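Local structure of methyltransferase domain-containing protein (Deinococcus radiodurans, 3M33) at residues R22-R27 / G183-K188; C57-D62 / R87-H92; Y96-N99 / L104-G107; E177-R182 / K188-A193. The protein is of unknown function but may be a methyltransferase, probably one that uses S-adenosylmethionine. All blocks are in the same frame, centred on the assembly; numbering follows the deposited sequence.

Contact 1. Residues R22-R27 / G183-K188; sequences RHPWAR and GEFMGK. With SO4 (sulfate ion), chain I.
Phe185, near the end of helix 176-186, offers its ring to His23, Pro24 and Trp25, each of which crosses it at about a right angle. The imidazole comes edge first: His23 CD2 stands 3.6 Å from Phe185 CZ, and the two ring planes meet at 70° in an offset edge-to-face pair. Trp25 repeats this geometry farther round the same ring. The rim of its six-membered ring points at the phenyl, Trp25 CZ3 lies 3.7 Å from Phe185 CD2, and the planes make 66°. Pro24 fills in beside them, its CD 3.6 Å from Phe185 CD1; proline has a compact apolar ring whose CG and CD can meet the phenyl without any polar group needing a partner. Phe185 gets there because its CG is anti to the backbone N (chi1 174°), which carries the ring off the helix toward the loop. The two loop aromatics also support each other, Trp25 CH2 lying over the rim of one His23 face. Their polar ends turn to strand 204-216, His23 ND1 bonding Glu208 and Trp25 NE1 bonding Tyr206. Farther along the loop, Arg27 NH1 donates to Trp25 O at 2.8 Å, and Arg27 NE holds sulfate O2 at 2.9 Å, an ion probably from the crystallisation liquor. Since the segments share no hydrogen bond, this aromatic cluster rests on shape and on C-H edges, mildly positive, set against an electron-rich face, while His23 ND1 and Trp25 NE1 find their partners on strand 204-216.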
loop_
_atom_site.group_PDB
_atom_site.type_symbol
_atom_site.label_atom_id
_atom_site.label_comp_id
_atom_site.label_asym_id
_atom_site.label_seq_id
_atom_site.Cartn_x
_atom_site.Cartn_y
_atom_site.Cartn_z
ATOM N N ARG A 22 -7.280 1.125 -1.888
ATOM C CA ARG A 22 -8.146 1.423 -0.742
ATOM C C ARG A 22 -9.340 0.465 -0.662
ATOM O O ARG A 22 -9.631 -0.270 -1.604
ATOM C CB ARG A 22 -8.651 2.872 -0.799
ATOM C CG ARG A 22 -7.554 3.936 -0.843
ATOM C CD ARG A 22 -8.166 5.330 -1.032
ATOM N NE ARG A 22 -7.217 6.341 -1.511
ATOM C CZ ARG A 22 -7.302 6.944 -2.697
ATOM N NH1 ARG A 22 -8.296 6.626 -3.529
ATOM N NH2 ARG A 22 -6.395 7.864 -3.053
ATOM N N HIS A 23 -10.032 0.478 0.470
ATOM C CA HIS A 23 -11.314 -0.195 0.578
ATOM C C HIS A 23 -12.374 0.692 -0.088
ATOM O O HIS A 23 -12.411 1.882 0.169
ATOM C CB HIS A 23 -11.644 -0.455 2.048
ATOM C CG HIS A 23 -10.735 -1.452 2.705
ATOM N ND1 HIS A 23 -10.555 -1.512 4.073
ATOM C CD2 HIS A 23 -9.970 -2.441 2.181
ATOM C CE1 HIS A 23 -9.727 -2.500 4.364
ATOM N NE2 HIS A 23 -9.351 -3.076 3.233
ATOM N N PRO A 24 -13.219 0.111 -0.963
ATOM C CA PRO A 24 -14.167 0.809 -1.859
ATOM C C PRO A 24 -15.456 1.298 -1.199
ATOM O O PRO A 24 -16.161 2.122 -1.776
ATOM C CB PRO A 24 -14.552 -0.269 -2.895
ATOM C CG PRO A 24 -13.645 -1.412 -2.665
ATOM C CD PRO A 24 -13.133 -1.326 -1.257
ATOM N N TRP A 25 -15.773 0.774 -0.023
ATOM C CA TRP A 25 -17.023 1.110 0.640
ATOM C C TRP A 25 -16.872 2.344 1.538
ATOM O O TRP A 25 -15.769 2.690 1.945
ATOM C CB TRP A 25 -17.513 -0.093 1.446
ATOM C CG TRP A 25 -16.585 -0.533 2.568
ATOM C CD1 TRP A 25 -16.638 -0.132 3.864
ATOM C CD2 TRP A 25 -15.496 -1.474 2.484
ATOM N NE1 TRP A 25 -15.651 -0.755 4.600
ATOM C CE2 TRP A 25 -14.931 -1.576 3.773
ATOM C CE3 TRP A 25 -14.945 -2.235 1.443
ATOM C CZ2 TRP A 25 -13.845 -2.416 4.056
ATOM C CZ3 TRP A 25 -13.862 -3.065 1.720
ATOM C CH2 TRP A 25 -13.323 -3.148 3.017
ATOM N N ALA A 26 -17.981 3.022 1.809
ATOM C CA ALA A 26 -18.001 4.117 2.761
ATOM C C ALA A 26 -17.806 3.557 4.169
ATOM O O ALA A 26 -18.372 2.516 4.507
ATOM C CB ALA A 26 -19.308 4.863 2.669
ATOM N N ARG A 27 -16.999 4.243 4.980
ATOM C CA ARG A 27 -16.712 3.797 6.343
ATOM C C ARG A 27 -16.321 4.983 7.204
ATOM O O ARG A 27 -15.711 5.930 6.709
ATOM C CB ARG A 27 -15.568 2.784 6.329
ATOM C CG ARG A 27 -14.262 3.358 5.745
ATOM C CD ARG A 27 -13.680 2.464 4.665
ATOM N NE ARG A 27 -12.414 2.987 4.171
ATOM C CZ ARG A 27 -12.284 3.765 3.098
ATOM N NH1 ARG A 27 -13.352 4.098 2.372
ATOM N NH2 ARG A 27 -11.076 4.200 2.740
ATOM N N GLY A 183 -18.531 -6.914 1.722
ATOM C CA GLY A 183 -18.687 -8.350 1.581
ATOM C C GLY A 183 -18.113 -8.854 0.264
ATOM O O GLY A 183 -17.450 -9.897 0.210
ATOM N N GLU A 184 -18.358 -8.104 -0.801
ATOM C CA GLU A 184 -17.857 -8.478 -2.123
ATOM C C GLU A 184 -16.345 -8.354 -2.183
ATOM O O GLU A 184 -15.671 -9.253 -2.676
ATOM C CB GLU A 184 -18.501 -7.617 -3.205
ATOM C CG GLU A 184 -20.011 -7.787 -3.243
ATOM C CD GLU A 184 -20.699 -6.859 -4.222
ATOM O OE1 GLU A 184 -20.025 -6.371 -5.154
ATOM O OE2 GLU A 184 -21.919 -6.632 -4.058
ATOM N N PHE A 185 -15.817 -7.239 -1.680
ATOM C CA PHE A 185 -14.371 -7.007 -1.667
ATOM C C PHE A 185 -13.660 -8.083 -0.849
ATOM O O PHE A 185 -12.534 -8.468 -1.146
ATOM C CB PHE A 185 -14.059 -5.622 -1.083
ATOM C CG PHE A 185 -12.591 -5.360 -0.887
ATOM C CD1 PHE A 185 -11.871 -4.645 -1.836
ATOM C CD2 PHE A 185 -11.933 -5.833 0.247
ATOM C CE1 PHE A 185 -10.516 -4.400 -1.669
ATOM C CE2 PHE A 185 -10.574 -5.599 0.435
ATOM C CZ PHE A 185 -9.860 -4.878 -0.528
HETATM N N MSE A 186 -14.329 -8.561 0.189
HETATM C CA MSE A 186 -13.763 -9.565 1.080
HETATM C C MSE A 186 -14.003 -11.002 0.619
HETATM O O MSE A 186 -13.366 -11.936 1.115
HETATM C CB MSE A 186 -14.351 -9.365 2.468
HETATM C CG MSE A 186 -14.143 -7.940 2.959
HETATM SE SE MSE A 186 -12.471 -7.790 3.921
HETATM C CE MSE A 186 -13.198 -8.723 5.479
ATOM N N GLY A 187 -14.929 -11.187 -0.318
ATOM C CA GLY A 187 -15.272 -12.521 -0.781
ATOM C C GLY A 187 -16.119 -13.266 0.234
ATOM O O GLY A 187 -16.236 -14.490 0.179
ATOM N N LYS A 188 -16.688 -12.530 1.183
ATOM C CA LYS A 188 -17.662 -13.093 2.118
ATOM C C LYS A 188 -18.983 -12.379 1.886
ATOM O O LYS A 188 -19.120 -11.198 2.220
ATOM C CB LYS A 188 -17.246 -12.893 3.585
ATOM C CG LYS A 188 -15.755 -13.005 3.895
ATOM C CD LYS A 188 -15.242 -14.448 3.889
ATOM C CE LYS A 188 -13.769 -14.502 4.318
ATOM N NZ LYS A 188 -13.104 -15.807 4.004
HETATM S S SO4 I . -9.668 3.248 6.191
HETATM O O1 SO4 I . -8.646 4.182 5.715
HETATM O O2 SO4 I . -9.890 2.179 5.220
HETATM O O3 SO4 I . -9.232 2.673 7.458
HETATM O O4 SO4 I . -10.926 3.963 6.373
#

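Contact 2. Residues C57-D62 / R87-H92; sequences CGHGPD and RANAPH
Asn89, in the last turn of helix 80-89, reaches across to the backbone of His59 and Gly60, and this is where the contact is tight. Its ND2 donates to His59 O at 3.0 Å in a fairly straight bond, N-H...O 159°. The acceptor lies close to the amide plane, although the donor is tilted 28° from the plane of the carbonyl. A chi1 of -158° swings the amide off the helix toward the loop. Gly60, whose CA is 6.0 Å from Asn89 CA, has a positive phi that suits a residue without a side chain; a CB there would point at the helix and come close to Asn89 CB. A leucine at Asn89 would probably leave the carbonyl of His59 without its donor and the loop less firmly tied to the helix. Looser is the side where the partly exposed His59 ring lies nearly parallel to the Asn89 amide, its CD2 4.1 Å from Asn89 ND2, with Pro61 CD over the centre of one imidazole face. Within the loop, a type II' turn is closed by Gly60 N bonding Cys57 O, and Gly60 then serves as N-cap of helix 61-66. Gly58 N is bonded to Asp77 at the end of the next strand. A glycine-bearing turn between strand 51-55 and helix 61-66, beside an acidic residue ending strand 72-77, is consistent with the nucleoside-binding loop of Rossmann-type methyltransferases, which here would be backed by helix 80-89.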
loop_
_atom_site.group_PDB
_atom_site.type_symbol
_atom_site.label_atom_id
_atom_site.label_comp_id
_atom_site.label_asym_id
_atom_site.label_seq_id
_atom_site.Cartn_x
_atom_site.Cartn_y
_atom_site.Cartn_z
ATOM N N CYS A 57 2.672 2.294 -7.396
ATOM C CA CYS A 57 2.455 3.702 -7.026
ATOM C C CYS A 57 1.058 4.216 -7.365
ATOM O O CYS A 57 0.684 5.315 -6.937
ATOM C CB CYS A 57 3.496 4.604 -7.686
ATOM S SG CYS A 57 3.331 4.531 -9.488
ATOM N N GLY A 58 0.284 3.455 -8.137
ATOM C CA GLY A 58 -1.032 3.951 -8.523
ATOM C C GLY A 58 -0.931 5.324 -9.183
ATOM O O GLY A 58 -0.095 5.528 -10.078
ATOM N N HIS A 59 -1.763 6.272 -8.752
ATOM C CA HIS A 59 -1.777 7.604 -9.381
ATOM C C HIS A 59 -0.816 8.581 -8.681
ATOM O O HIS A 59 -0.953 9.798 -8.800
ATOM C CB HIS A 59 -3.207 8.174 -9.422
ATOM C CG HIS A 59 -3.815 8.367 -8.066
ATOM N ND1 HIS A 59 -4.282 7.316 -7.307
ATOM C CD2 HIS A 59 -4.004 9.483 -7.321
ATOM C CE1 HIS A 59 -4.736 7.772 -6.153
ATOM N NE2 HIS A 59 -4.577 9.085 -6.133
ATOM N N GLY A 60 0.144 8.038 -7.939
ATOM C CA GLY A 60 1.192 8.831 -7.304
ATOM C C GLY A 60 0.903 9.565 -5.993
ATOM O O GLY A 60 1.562 10.567 -5.683
ATOM N N PRO A 61 -0.062 9.085 -5.197
ATOM C CA PRO A 61 -0.315 9.913 -4.011
ATOM C C PRO A 61 0.910 9.983 -3.102
ATOM O O PRO A 61 1.196 11.044 -2.547
ATOM C CB PRO A 61 -1.470 9.184 -3.291
ATOM C CG PRO A 61 -1.433 7.727 -3.823
ATOM C CD PRO A 61 -0.943 7.899 -5.272
ATOM N N ASP A 62 1.621 8.872 -2.925
ATOM C CA ASP A 62 2.775 8.907 -2.036
ATOM C C ASP A 62 3.982 9.554 -2.709
ATOM O O ASP A 62 4.757 10.259 -2.061
ATOM C CB ASP A 62 3.115 7.514 -1.490
ATOM C CG ASP A 62 2.198 7.096 -0.349
ATOM O OD1 ASP A 62 1.853 7.953 0.496
ATOM O OD2 ASP A 62 1.818 5.910 -0.296
ATOM N N ARG A 87 2.553 10.720 -13.155
ATOM C CA ARG A 87 3.599 11.637 -13.616
ATOM C C ARG A 87 3.208 13.105 -13.392
ATOM O O ARG A 87 4.015 13.898 -12.899
ATOM C CB ARG A 87 3.991 11.349 -15.068
ATOM C CG ARG A 87 4.717 10.016 -15.213
ATOM C CD ARG A 87 5.263 9.769 -16.617
ATOM N NE ARG A 87 5.747 8.393 -16.762
ATOM C CZ ARG A 87 5.041 7.401 -17.310
ATOM N NH1 ARG A 87 3.824 7.637 -17.785
ATOM N NH2 ARG A 87 5.557 6.175 -17.394
ATOM N N ALA A 88 1.962 13.447 -13.718
ATOM C CA ALA A 88 1.420 14.782 -13.453
ATOM C C ALA A 88 1.315 15.116 -11.952
ATOM O O ALA A 88 1.585 16.246 -11.535
ATOM C CB ALA A 88 0.059 14.936 -14.122
ATOM N N ASN A 89 0.921 14.129 -11.151
ATOM C CA ASN A 89 0.763 14.318 -9.717
ATOM C C ASN A 89 2.130 14.570 -9.073
ATOM O O ASN A 89 2.253 15.366 -8.140
ATOM C CB ASN A 89 0.078 13.084 -9.102
ATOM C CG ASN A 89 -0.591 13.370 -7.767
ATOM O OD1 ASN A 89 -0.732 14.521 -7.351
ATOM N ND2 ASN A 89 -1.014 12.309 -7.087
ATOM N N ALA A 90 3.162 13.908 -9.588
ATOM C CA ALA A 90 4.495 14.032 -9.000
ATOM C C ALA A 90 5.595 14.214 -10.045
ATOM O O ALA A 90 6.235 13.243 -10.451
ATOM C CB ALA A 90 4.793 12.818 -8.109
ATOM N N PRO A 91 5.833 15.469 -10.466
ATOM C CA PRO A 91 6.793 15.814 -11.527
ATOM C C PRO A 91 8.222 15.412 -11.184
ATOM O O PRO A 91 9.023 15.122 -12.070
ATOM C CB PRO A 91 6.710 17.346 -11.604
ATOM C CG PRO A 91 5.411 17.702 -10.961
ATOM C CD PRO A 91 5.159 16.658 -9.917
ATOM N N HIS A 92 8.544 15.418 -9.900
ATOM C CA HIS A 92 9.875 15.024 -9.454
ATOM C C HIS A 92 10.097 13.518 -9.559
ATOM O O HIS A 92 11.238 13.073 -9.582
ATOM C CB HIS A 92 10.070 15.443 -8.003
ATOM C CG HIS A 92 8.976 14.962 -7.111
ATOM N ND1 HIS A 92 7.804 15.664 -6.935
ATOM C CD2 HIS A 92 8.848 13.820 -6.396
ATOM C CE1 HIS A 92 7.011 14.989 -6.122
ATOM N NE2 HIS A 92 7.620 13.867 -5.783
#

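Contact 3. Residues Y96-N99 / L104-G107; sequences YEWN and LPAG. With SO4 (sulfate ion), chain D; SO4 (sulfate ion), chain H.
Trp98 and Pro105 mark the nearest approach of the two backbones, CA to CA 6.8 Å, where the polypeptide runs off the edge strand 94-97 and returns as an extended loop. The segments form no sheet pair, and Gly107 follows Ala106 with backbone angles at which a CB would jam against the preceding carbonyl oxygen. Here Pro105 comes CD and CG first over one face of the Trp98 indole, the two side chains crossing at about a right angle. Pro105 CD sits 3.7 Å from the centroid of the five-membered ring and only 18° off the normal, a CH-pi contact. Farther out, Leu104 CD2 touches Trp98 CH2 at 3.8 Å. With chi1 at -170° the indole projects from the backbone just past the strand, toward Pro105; its NE1 bonds Lys101 O, and Tyr76 meets the ring edge-to-face. An alanine here instead of Trp98 is likely to leave Pro105 and Leu104 without the surface they rest on, and Lys101 O without its donor. At the other end Tyr96 packs its CD1 near Pro105 CB, and its OH gives a weak hydrogen bond to Gly107 O at 2.8 Å. Two sulfates, probably from the crystallisation liquor, are held by backbone amides: Glu97 N lies 3.0 Å from O3 of the chain H ion, and Asn99 N grips O3 of the chain D ion. Proline suits the spot because its CD, next to an amide nitrogen, carries slightly acidic C-H bonds; the contact thus joins dispersion to a mild electrostatic pull, with its one direct polar link a weak one.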
loop_
_atom_site.group_PDB
_atom_site.type_symbol
_atom_site.label_atom_id
_atom_site.label_comp_id
_atom_site.label_asym_id
_atom_site.label_seq_id
_atom_site.Cartn_x
_atom_site.Cartn_y
_atom_site.Cartn_z
ATOM N N TYR A 96 7.626 4.303 -13.835
ATOM C CA TYR A 96 7.878 3.213 -14.775
ATOM C C TYR A 96 6.685 2.262 -14.881
ATOM O O TYR A 96 5.993 1.987 -13.898
ATOM C CB TYR A 96 9.114 2.427 -14.317
ATOM C CG TYR A 96 10.377 3.261 -14.250
ATOM C CD1 TYR A 96 11.242 3.343 -15.339
ATOM C CD2 TYR A 96 10.700 3.973 -13.102
ATOM C CE1 TYR A 96 12.396 4.114 -15.283
ATOM C CE2 TYR A 96 11.856 4.744 -13.027
ATOM C CZ TYR A 96 12.698 4.812 -14.120
ATOM O OH TYR A 96 13.843 5.574 -14.047
ATOM N N GLU A 97 6.459 1.755 -16.082
ATOM C CA GLU A 97 5.380 0.819 -16.352
ATOM C C GLU A 97 5.946 -0.574 -16.211
ATOM O O GLU A 97 6.789 -0.980 -16.998
ATOM C CB GLU A 97 4.874 1.025 -17.784
ATOM C CG GLU A 97 3.626 0.259 -18.119
ATOM C CD GLU A 97 3.201 0.473 -19.565
ATOM O OE1 GLU A 97 2.597 -0.450 -20.147
ATOM O OE2 GLU A 97 3.471 1.562 -20.119
ATOM N N TRP A 98 5.499 -1.306 -15.199
ATOM C CA TRP A 98 6.071 -2.611 -14.919
ATOM C C TRP A 98 5.064 -3.467 -14.166
ATOM O O TRP A 98 4.333 -2.972 -13.301
ATOM C CB TRP A 98 7.368 -2.456 -14.100
ATOM C CG TRP A 98 8.161 -3.724 -13.972
ATOM C CD1 TRP A 98 8.300 -4.693 -14.917
ATOM C CD2 TRP A 98 8.953 -4.145 -12.850
ATOM N NE1 TRP A 98 9.112 -5.697 -14.456
ATOM C CE2 TRP A 98 9.521 -5.391 -13.187
ATOM C CE3 TRP A 98 9.218 -3.602 -11.588
ATOM C CZ2 TRP A 98 10.347 -6.102 -12.311
ATOM C CZ3 TRP A 98 10.041 -4.308 -10.714
ATOM C CH2 TRP A 98 10.596 -5.542 -11.081
ATOM N N ASN A 99 5.022 -4.753 -14.498
ATOM C CA ASN A 99 4.164 -5.692 -13.786
ATOM C C ASN A 99 4.920 -6.387 -12.663
ATOM O O ASN A 99 4.421 -7.344 -12.080
ATOM C CB ASN A 99 3.611 -6.757 -14.735
ATOM C CG ASN A 99 4.700 -7.629 -15.326
ATOM O OD1 ASN A 99 5.879 -7.419 -15.057
ATOM N ND2 ASN A 99 4.313 -8.602 -16.146
ATOM N N LEU A 104 14.227 -6.077 -14.715
ATOM C CA LEU A 104 13.901 -4.748 -14.232
ATOM C C LEU A 104 13.745 -3.806 -15.415
ATOM O O LEU A 104 14.443 -3.936 -16.416
ATOM C CB LEU A 104 15.009 -4.229 -13.320
ATOM C CG LEU A 104 15.468 -5.165 -12.206
ATOM C CD1 LEU A 104 16.712 -4.586 -11.537
ATOM C CD2 LEU A 104 14.347 -5.378 -11.205
ATOM N N PRO A 105 12.821 -2.852 -15.302
ATOM C CA PRO A 105 12.668 -1.824 -16.327
ATOM C C PRO A 105 14.004 -1.179 -16.602
ATOM O O PRO A 105 14.770 -0.921 -15.667
ATOM C CB PRO A 105 11.750 -0.808 -15.653
ATOM C CG PRO A 105 10.961 -1.601 -14.696
ATOM C CD PRO A 105 11.881 -2.664 -14.186
ATOM N N ALA A 106 14.284 -0.918 -17.871
ATOM C CA ALA A 106 15.511 -0.245 -18.234
ATOM C C ALA A 106 15.488 1.142 -17.622
ATOM O O ALA A 106 14.471 1.836 -17.669
ATOM C CB ALA A 106 15.645 -0.166 -19.750
ATOM N N GLY A 107 16.601 1.540 -17.023
ATOM C CA GLY A 107 16.690 2.863 -16.440
ATOM C C GLY A 107 16.157 2.989 -15.025
ATOM O O GLY A 107 16.123 4.093 -14.485
HETATM S S SO4 D . 4.985 -4.758 -18.243
HETATM O O1 SO4 D . 3.857 -4.122 -17.568
HETATM O O2 SO4 D . 5.610 -3.769 -19.128
HETATM O O3 SO4 D . 5.982 -5.216 -17.277
HETATM O O4 SO4 D . 4.499 -5.907 -19.018
HETATM S S SO4 H . 8.241 2.960 -18.818
HETATM O O1 SO4 H . 9.337 3.897 -18.563
HETATM O O2 SO4 H . 8.072 2.761 -20.257
HETATM O O3 SO4 H . 8.549 1.677 -18.188
HETATM O O4 SO4 H . 6.997 3.498 -18.279
#

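Contact 4. Residues E177-R182 / K188-A193; sequences EDWQMR and KLARRA
Ala190 CB is the inward-facing methyl of this contact, set against Trp179 and the helix backbone. It lies 3.6 Å from Trp179 CD1 on the five-membered ring and 3.7 Å from Gln180 CA. A methyl suits the place, since the backbones come within 5.1 Å of each other between the CA atoms of Gln180 and Ala190. The next shell is water. Water 1 sits at the indole edge, in its plane, accepting from Trp179 NE1 at 3.1 Å and also from Arg191 N. Water 2 donates to Gln180 O at 3.0 Å and accepts from Ala190 N. The polar links between the segments therefore run through solvent, by way of backbone groups and one indole N-H. Trp179 is brought to this side by a chi1 of -172°, which turns the indole away from its own backbone N, and the ring also packs on Met204, Tyr206 and Ala173 of the sheet. Helix 176-186 is itself regular here, Met181 N bonding Glu177 O. On the other segment Arg191 is the N-cap of helix 192-198, and Arg192 just beyond it pairs with Asp196 and makes a cation-pi contact with Trp176. Altogether these are two consecutive helices joined by a short link: a Schellman motif at Gly187 ends the first, the link runs back along its flank with Ala190 facing inward, and the second begins at Arg192.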
loop_
_atom_site.group_PDB
_atom_site.type_symbol
_atom_site.label_atom_id
_atom_site.label_comp_id
_atom_site.label_asym_id
_atom_site.label_seq_id
_atom_site.Cartn_x
_atom_site.Cartn_y
_atom_site.Cartn_z
ATOM N N GLU A 177 -25.876 -1.082 1.854
ATOM C CA GLU A 177 -25.153 -1.093 0.582
ATOM C C GLU A 177 -23.646 -1.143 0.816
ATOM O O GLU A 177 -22.912 -1.869 0.131
ATOM C CB GLU A 177 -25.504 0.139 -0.255
ATOM C CG GLU A 177 -26.901 0.107 -0.842
ATOM C CD GLU A 177 -27.980 0.221 0.217
ATOM O OE1 GLU A 177 -27.795 0.986 1.192
ATOM O OE2 GLU A 177 -29.014 -0.460 0.071
ATOM N N ASP A 178 -23.184 -0.360 1.786
ATOM C CA ASP A 178 -21.768 -0.337 2.115
ATOM C C ASP A 178 -21.316 -1.676 2.701
ATOM O O ASP A 178 -20.233 -2.169 2.381
ATOM C CB ASP A 178 -21.475 0.804 3.085
ATOM C CG ASP A 178 -21.624 2.160 2.434
ATOM O OD1 ASP A 178 -20.940 2.398 1.414
ATOM O OD2 ASP A 178 -22.423 2.979 2.939
ATOM N N TRP A 179 -22.153 -2.265 3.553
ATOM C CA TRP A 179 -21.842 -3.567 4.129
ATOM C C TRP A 179 -21.705 -4.618 3.044
ATOM O O TRP A 179 -20.792 -5.446 3.091
ATOM C CB TRP A 179 -22.909 -3.993 5.135
ATOM C CG TRP A 179 -22.529 -5.230 5.890
ATOM C CD1 TRP A 179 -23.205 -6.414 5.914
ATOM C CD2 TRP A 179 -21.372 -5.412 6.715
ATOM N NE1 TRP A 179 -22.551 -7.315 6.715
ATOM C CE2 TRP A 179 -21.422 -6.727 7.218
ATOM C CE3 TRP A 179 -20.301 -4.586 7.088
ATOM C CZ2 TRP A 179 -20.444 -7.239 8.073
ATOM C CZ3 TRP A 179 -19.333 -5.094 7.936
ATOM C CH2 TRP A 179 -19.410 -6.406 8.423
ATOM N N GLN A 180 -22.619 -4.569 2.072
ATOM C CA GLN A 180 -22.633 -5.486 0.927
ATOM C C GLN A 180 -21.375 -5.360 0.108
ATOM O O GLN A 180 -20.785 -6.360 -0.295
ATOM C CB GLN A 180 -23.774 -5.152 -0.038
ATOM C CG GLN A 180 -25.162 -5.513 0.396
ATOM C CD GLN A 180 -26.148 -5.354 -0.747
ATOM O OE1 GLN A 180 -27.268 -5.851 -0.687
ATOM N NE2 GLN A 180 -25.725 -4.670 -1.806
HETATM N N MSE A 181 -21.009 -4.114 -0.189
HETATM C CA MSE A 181 -19.826 -3.837 -0.986
HETATM C C MSE A 181 -18.560 -4.357 -0.302
HETATM O O MSE A 181 -17.683 -4.906 -0.956
HETATM C CB MSE A 181 -19.711 -2.342 -1.269
HETATM C CG MSE A 181 -18.648 -1.999 -2.289
HETATM SE SE MSE A 181 -18.599 -0.091 -2.625
HETATM C CE MSE A 181 -20.528 0.237 -2.770
ATOM N N ARG A 182 -18.472 -4.197 1.017
ATOM C CA ARG A 182 -17.363 -4.788 1.765
ATOM C C ARG A 182 -17.349 -6.308 1.629
ATOM O O ARG A 182 -16.294 -6.913 1.434
ATOM C CB ARG A 182 -17.429 -4.412 3.245
ATOM C CG ARG A 182 -16.419 -5.173 4.097
ATOM C CD ARG A 182 -16.444 -4.705 5.550
ATOM N NE ARG A 182 -15.434 -5.385 6.358
ATOM C CZ ARG A 182 -15.609 -6.580 6.915
ATOM N NH1 ARG A 182 -16.752 -7.238 6.748
ATOM N NH2 ARG A 182 -14.646 -7.122 7.644
ATOM N N LYS A 188 -16.688 -12.530 1.183
ATOM C CA LYS A 188 -17.662 -13.093 2.118
ATOM C C LYS A 188 -18.983 -12.379 1.886
ATOM O O LYS A 188 -19.120 -11.198 2.220
ATOM C CB LYS A 188 -17.246 -12.893 3.585
ATOM C CG LYS A 188 -15.755 -13.005 3.895
ATOM C CD LYS A 188 -15.242 -14.448 3.889
ATOM C CE LYS A 188 -13.769 -14.502 4.318
ATOM N NZ LYS A 188 -13.104 -15.807 4.004
ATOM N N LEU A 189 -19.944 -13.091 1.310
ATOM C CA LEU A 189 -21.256 -12.527 1.010
ATOM C C LEU A 189 -21.946 -11.925 2.238
ATOM O O LEU A 189 -22.113 -12.581 3.266
ATOM C CB LEU A 189 -22.150 -13.600 0.385
ATOM C CG LEU A 189 -23.552 -13.152 -0.041
ATOM C CD1 LEU A 189 -23.460 -12.052 -1.086
ATOM C CD2 LEU A 189 -24.354 -14.334 -0.567
ATOM N N ALA A 190 -22.357 -10.671 2.125
ATOM C CA ALA A 190 -23.091 -10.029 3.207
ATOM C C ALA A 190 -24.520 -10.570 3.259
ATOM O O ALA A 190 -25.148 -10.789 2.222
ATOM C CB ALA A 190 -23.111 -8.549 3.007
ATOM N N ARG A 191 -25.037 -10.773 4.464
ATOM C CA ARG A 191 -26.395 -11.272 4.610
ATOM C C ARG A 191 -27.263 -10.318 5.417
ATOM O O ARG A 191 -26.886 -9.890 6.506
ATOM C CB ARG A 191 -26.389 -12.666 5.236
ATOM C CG ARG A 191 -25.170 -12.952 6.091
ATOM C CD ARG A 191 -24.627 -14.335 5.780
ATOM N NE ARG A 191 -24.554 -15.174 6.970
ATOM C CZ ARG A 191 -24.216 -16.459 6.954
ATOM N NH1 ARG A 191 -23.922 -17.055 5.806
ATOM N NH2 ARG A 191 -24.175 -17.149 8.087
ATOM N N ARG A 192 -28.428 -9.990 4.867
ATOM C CA ARG A 192 -29.352 -9.062 5.507
ATOM C C ARG A 192 -29.631 -9.426 6.968
ATOM O O ARG A 192 -29.855 -8.548 7.798
ATOM C CB ARG A 192 -30.654 -8.963 4.705
ATOM C CG ARG A 192 -31.669 -8.000 5.297
ATOM C CD ARG A 192 -31.038 -6.654 5.641
ATOM N NE ARG A 192 -31.162 -5.661 4.573
ATOM C CZ ARG A 192 -31.659 -4.440 4.750
ATOM N NH1 ARG A 192 -31.733 -3.592 3.731
ATOM N NH2 ARG A 192 -32.083 -4.063 5.949
ATOM N N ALA A 193 -29.592 -10.716 7.278
ATOM C CA ALA A 193 -29.805 -11.186 8.643
ATOM C C ALA A 193 -28.835 -10.544 9.621
ATOM O O ALA A 193 -29.245 -10.005 10.644
ATOM C CB ALA A 193 -29.684 -12.695 8.705
HETATM O O HOH W 1 -22.963 -10.354 6.871
HETATM O O HOH W 2 -21.811 -9.103 0.067
#

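Contacts 1 and 4 form one neighbourhood, with centres 9 Å apart: both use helix 176-186, share Lys188, and meet where Ala26 N lies 3.0 Å from Asp178 OD1, probably hydrogen-bonded. Contact 2, at the probable nucleoside-binding loop, has its centre 25 Å from that of contact 1, yet Arg22 NH2 comes within 3.5 Å of His59 CE1, so loop 22-27 reaches the glycine-bearing turn. Contact 3 follows contact 2 closely in sequence, centres 16 Å apart, at the edge strand 94-97. Contacts 3 and 4 lie on opposite sides of the chain's centre, their nearest atoms about 25 Å apart.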